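Local coordinates for protein glutamate racemase (Escherichia coli, PDB 2JFN) that belongs to the Asp/Glu/hydantoin racemase family and is built from two alpha/beta domains, at residues I186-P189 and W190-K194. Sequence-based numbering, arbitrary orientation.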
ATOM      1  N   ILE A 186       8.464  -3.119  19.115  1.00 30.14           N
ATOM      2  CA  ILE A 186       7.498  -2.199  18.535  1.00 29.32           C
ATOM      3  C   ILE A 186       6.094  -2.518  19.053  1.00 28.71           C
ATOM      4  O   ILE A 186       5.321  -1.616  19.371  1.00 28.31           O
ATOM      5  CB  ILE A 186       7.507  -2.296  16.987  1.00 29.04           C
ATOM      6  CG1 ILE A 186       8.871  -1.844  16.448  1.00 29.51           C
ATOM      7  CG2 ILE A 186       6.377  -1.450  16.402  1.00 29.20           C
ATOM      8  CD1 ILE A 186       9.038  -2.034  14.943  1.00 29.37           C
ATOM      9  N   LEU A 187       5.772  -3.806  19.148  1.00 28.36           N
ATOM     10  CA  LEU A 187       4.453  -4.236  19.607  1.00 28.42           C
ATOM     11  C   LEU A 187       4.337  -4.427  21.124  1.00 28.77           C
ATOM     12  O   LEU A 187       3.298  -4.862  21.619  1.00 27.81           O
ATOM     13  CB  LEU A 187       4.060  -5.540  18.890  1.00 28.23           C
ATOM     14  CG  LEU A 187       3.916  -5.439  17.365  1.00 28.51           C
ATOM     15  CD1 LEU A 187       3.835  -6.828  16.740  1.00 28.72           C
ATOM     16  CD2 LEU A 187       2.677  -4.632  17.029  1.00 28.48           C
ATOM     17  N   ARG A 188       5.393  -4.083  21.857  1.00 29.44           N
ATOM     18  CA  ARG A 188       5.400  -4.244  23.310  1.00 30.59           C
ATOM     19  C   ARG A 188       4.119  -3.710  23.959  1.00 31.15           C
ATOM     20  O   ARG A 188       3.502  -4.397  24.766  1.00 31.37           O
ATOM     21  CB  ARG A 188       6.642  -3.568  23.925  1.00 31.00           C
ATOM     22  CG  ARG A 188       6.937  -4.011  25.372  1.00 31.92           C
ATOM     23  CD  ARG A 188       8.265  -3.459  25.896  1.00 32.72           C
ATOM     24  NE  ARG A 188       8.207  -2.027  26.190  1.00 33.40           N
ATOM     25  CZ  ARG A 188       9.190  -1.343  26.769  1.00 33.80           C
ATOM     26  NH1 ARG A 188      10.314  -1.955  27.115  1.00 34.90           N
ATOM     27  NH2 ARG A 188       9.049  -0.050  27.016  1.00 34.07           N
ATOM     28  N   PRO A 189       3.688  -2.487  23.592  1.00 31.69           N
ATOM     29  CA  PRO A 189       2.468  -1.907  24.167  1.00 32.00           C
ATOM     30  C   PRO A 189       1.293  -2.881  24.140  1.00 32.69           C
ATOM     31  O   PRO A 189       0.559  -3.024  25.126  1.00 33.41           O
ATOM     32  CB  PRO A 189       2.208  -0.699  23.272  1.00 32.34           C
ATOM     33  CG  PRO A 189       3.569  -0.287  22.855  1.00 32.12           C
ATOM     34  CD  PRO A 189       4.248  -1.600  22.556  1.00 31.58           C
ATOM     35  N   TRP A 190       1.115  -3.544  23.001  1.00 32.33           N
ATOM     36  CA  TRP A 190       0.029  -4.496  22.829  1.00 32.66           C
ATOM     37  C   TRP A 190       0.273  -5.803  23.569  1.00 32.80           C
ATOM     38  O   TRP A 190      -0.650  -6.380  24.130  1.00 33.14           O
ATOM     39  CB  TRP A 190      -0.199  -4.765  21.337  1.00 31.96           C
ATOM     40  CG  TRP A 190      -0.848  -3.611  20.625  1.00 31.74           C
ATOM     41  CD1 TRP A 190      -1.177  -2.398  21.158  1.00 31.47           C
ATOM     42  CD2 TRP A 190      -1.264  -3.572  19.253  1.00 31.19           C
ATOM     43  NE1 TRP A 190      -1.772  -1.606  20.207  1.00 31.75           N
ATOM     44  CE2 TRP A 190      -1.837  -2.302  19.028  1.00 31.14           C
ATOM     45  CE3 TRP A 190      -1.205  -4.488  18.194  1.00 31.17           C
ATOM     46  CZ2 TRP A 190      -2.353  -1.923  17.785  1.00 30.64           C
ATOM     47  CZ3 TRP A 190      -1.721  -4.109  16.953  1.00 30.63           C
ATOM     48  CH2 TRP A 190      -2.285  -2.837  16.764  1.00 30.76           C
ATOM     49  N   LEU A 191       1.516  -6.264  23.572  1.00 33.23           N
ATOM     50  CA  LEU A 191       1.849  -7.502  24.263  1.00 34.12           C
ATOM     51  C   LEU A 191       1.707  -7.359  25.778  1.00 34.32           C
ATOM     52  O   LEU A 191       1.672  -8.356  26.491  1.00 34.60           O
ATOM     53  CB  LEU A 191       3.273  -7.940  23.911  1.00 34.10           C
ATOM     54  CG  LEU A 191       3.479  -8.323  22.444  1.00 34.63           C
ATOM     55  CD1 LEU A 191       4.960  -8.554  22.167  1.00 34.77           C
ATOM     56  CD2 LEU A 191       2.663  -9.578  22.134  1.00 34.84           C
ATOM     57  N   ARG A 192       1.624  -6.125  26.269  1.00 34.66           N
ATOM     58  CA  ARG A 192       1.472  -5.903  27.708  1.00 35.36           C
ATOM     59  C   ARG A 192       0.024  -5.658  28.118  1.00 35.93           C
ATOM     60  O   ARG A 192      -0.252  -5.359  29.281  1.00 36.00           O
ATOM     61  CB  ARG A 192       2.327  -4.720  28.167  1.00 35.21           C
ATOM     62  CG  ARG A 192       3.811  -5.026  28.271  1.00 34.86           C
ATOM     63  CD  ARG A 192       4.588  -3.772  28.636  1.00 34.91           C
ATOM     64  NE  ARG A 192       5.999  -4.051  28.888  1.00 35.35           N
ATOM     65  CZ  ARG A 192       6.903  -3.119  29.182  1.00 34.80           C
ATOM     66  NH1 ARG A 192       6.542  -1.845  29.253  1.00 34.29           N
ATOM     67  NH2 ARG A 192       8.163  -3.465  29.418  1.00 34.13           N
ATOM     68  N   MET A 193      -0.898  -5.786  27.167  1.00 36.28           N
ATOM     69  CA  MET A 193      -2.314  -5.572  27.446  1.00 36.54           C
ATOM     70  C   MET A 193      -2.984  -6.811  28.036  1.00 36.67           C
ATOM     71  O   MET A 193      -2.666  -7.943  27.655  1.00 36.46           O
ATOM     72  CB  MET A 193      -3.054  -5.166  26.166  1.00 36.79           C
ATOM     73  CG  MET A 193      -2.806  -3.732  25.707  1.00 36.88           C
ATOM     74  SD  MET A 193      -3.676  -3.348  24.162  1.00 37.53           S
ATOM     75  CE  MET A 193      -5.363  -3.025  24.749  1.00 36.86           C
ATOM     76  N   LYS A 194      -3.908  -6.590  28.970  1.00 37.01           N
ATOM     77  CA  LYS A 194      -4.647  -7.688  29.589  1.00 37.69           C
ATOM     78  C   LYS A 194      -5.430  -8.374  28.471  1.00 37.73           C
ATOM     79  O   LYS A 194      -5.403  -9.597  28.320  1.00 37.39           O
ATOM     80  CB  LYS A 194      -5.627  -7.157  30.649  1.00 38.05           C
ATOM     81  CG  LYS A 194      -6.417  -8.260  31.354  1.00 38.80           C
ATOM     82  CD  LYS A 194      -7.912  -7.938  31.507  1.00 39.92           C
ATOM     83  CE  LYS A 194      -8.242  -7.067  32.722  1.00 40.54           C
ATOM     84  NZ  LYS A 194      -7.841  -5.633  32.615  1.00 41.22           N
TER
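The guanidinium of Arg188 lies flat on that of Arg192, the two planes 13° apart and their centres 3.8 Å from each other. The overlap is an offset one: Arg192 NH2 sits above the Arg188 group toward its rim, and Arg188 NE does the same over Arg192, 3.4 Å from Arg192 CZ. The chains run side by side in the same direction. Arg188 reaches its place with CG anti to the backbone N (chi1 -164°) and a bend at chi3, whereas Arg192 is extended from CG to NE and passes alongside the Arg188 methylenes. Both groups are donors and probably both charged, so they share no hydrogen bond and the like charges lie close; the contact is flat stacking.

The indole of Trp190 has the backbone carbon of Pro189 at its edge, near the ring plane, while Leu187 CD2 comes in obliquely, 4.1 Å from Trp190 CE3. Both residues are buried: Leu160 of strand 156-161 and Leu218 touch each of them, and Glu158 also touches the indole. Leu191 meets Val217 and Pro219.

In the backbone, Leu191 N donates to Leu187 O at 3.0 Å, with an N-H...O angle of 161°; Trp190 N makes a second, weak bond to the same oxygen. Arg192 N makes weak bonds to Arg188 O and Pro189 O, just past the end of the helix. The arrangement is that of a one-turn helix, 188-191, with Arg188 stacked on Arg192 just past its last residue, while Leu187 and Trp190 pack against strand 156-161, the outermost strand of the four-stranded parallel sheet.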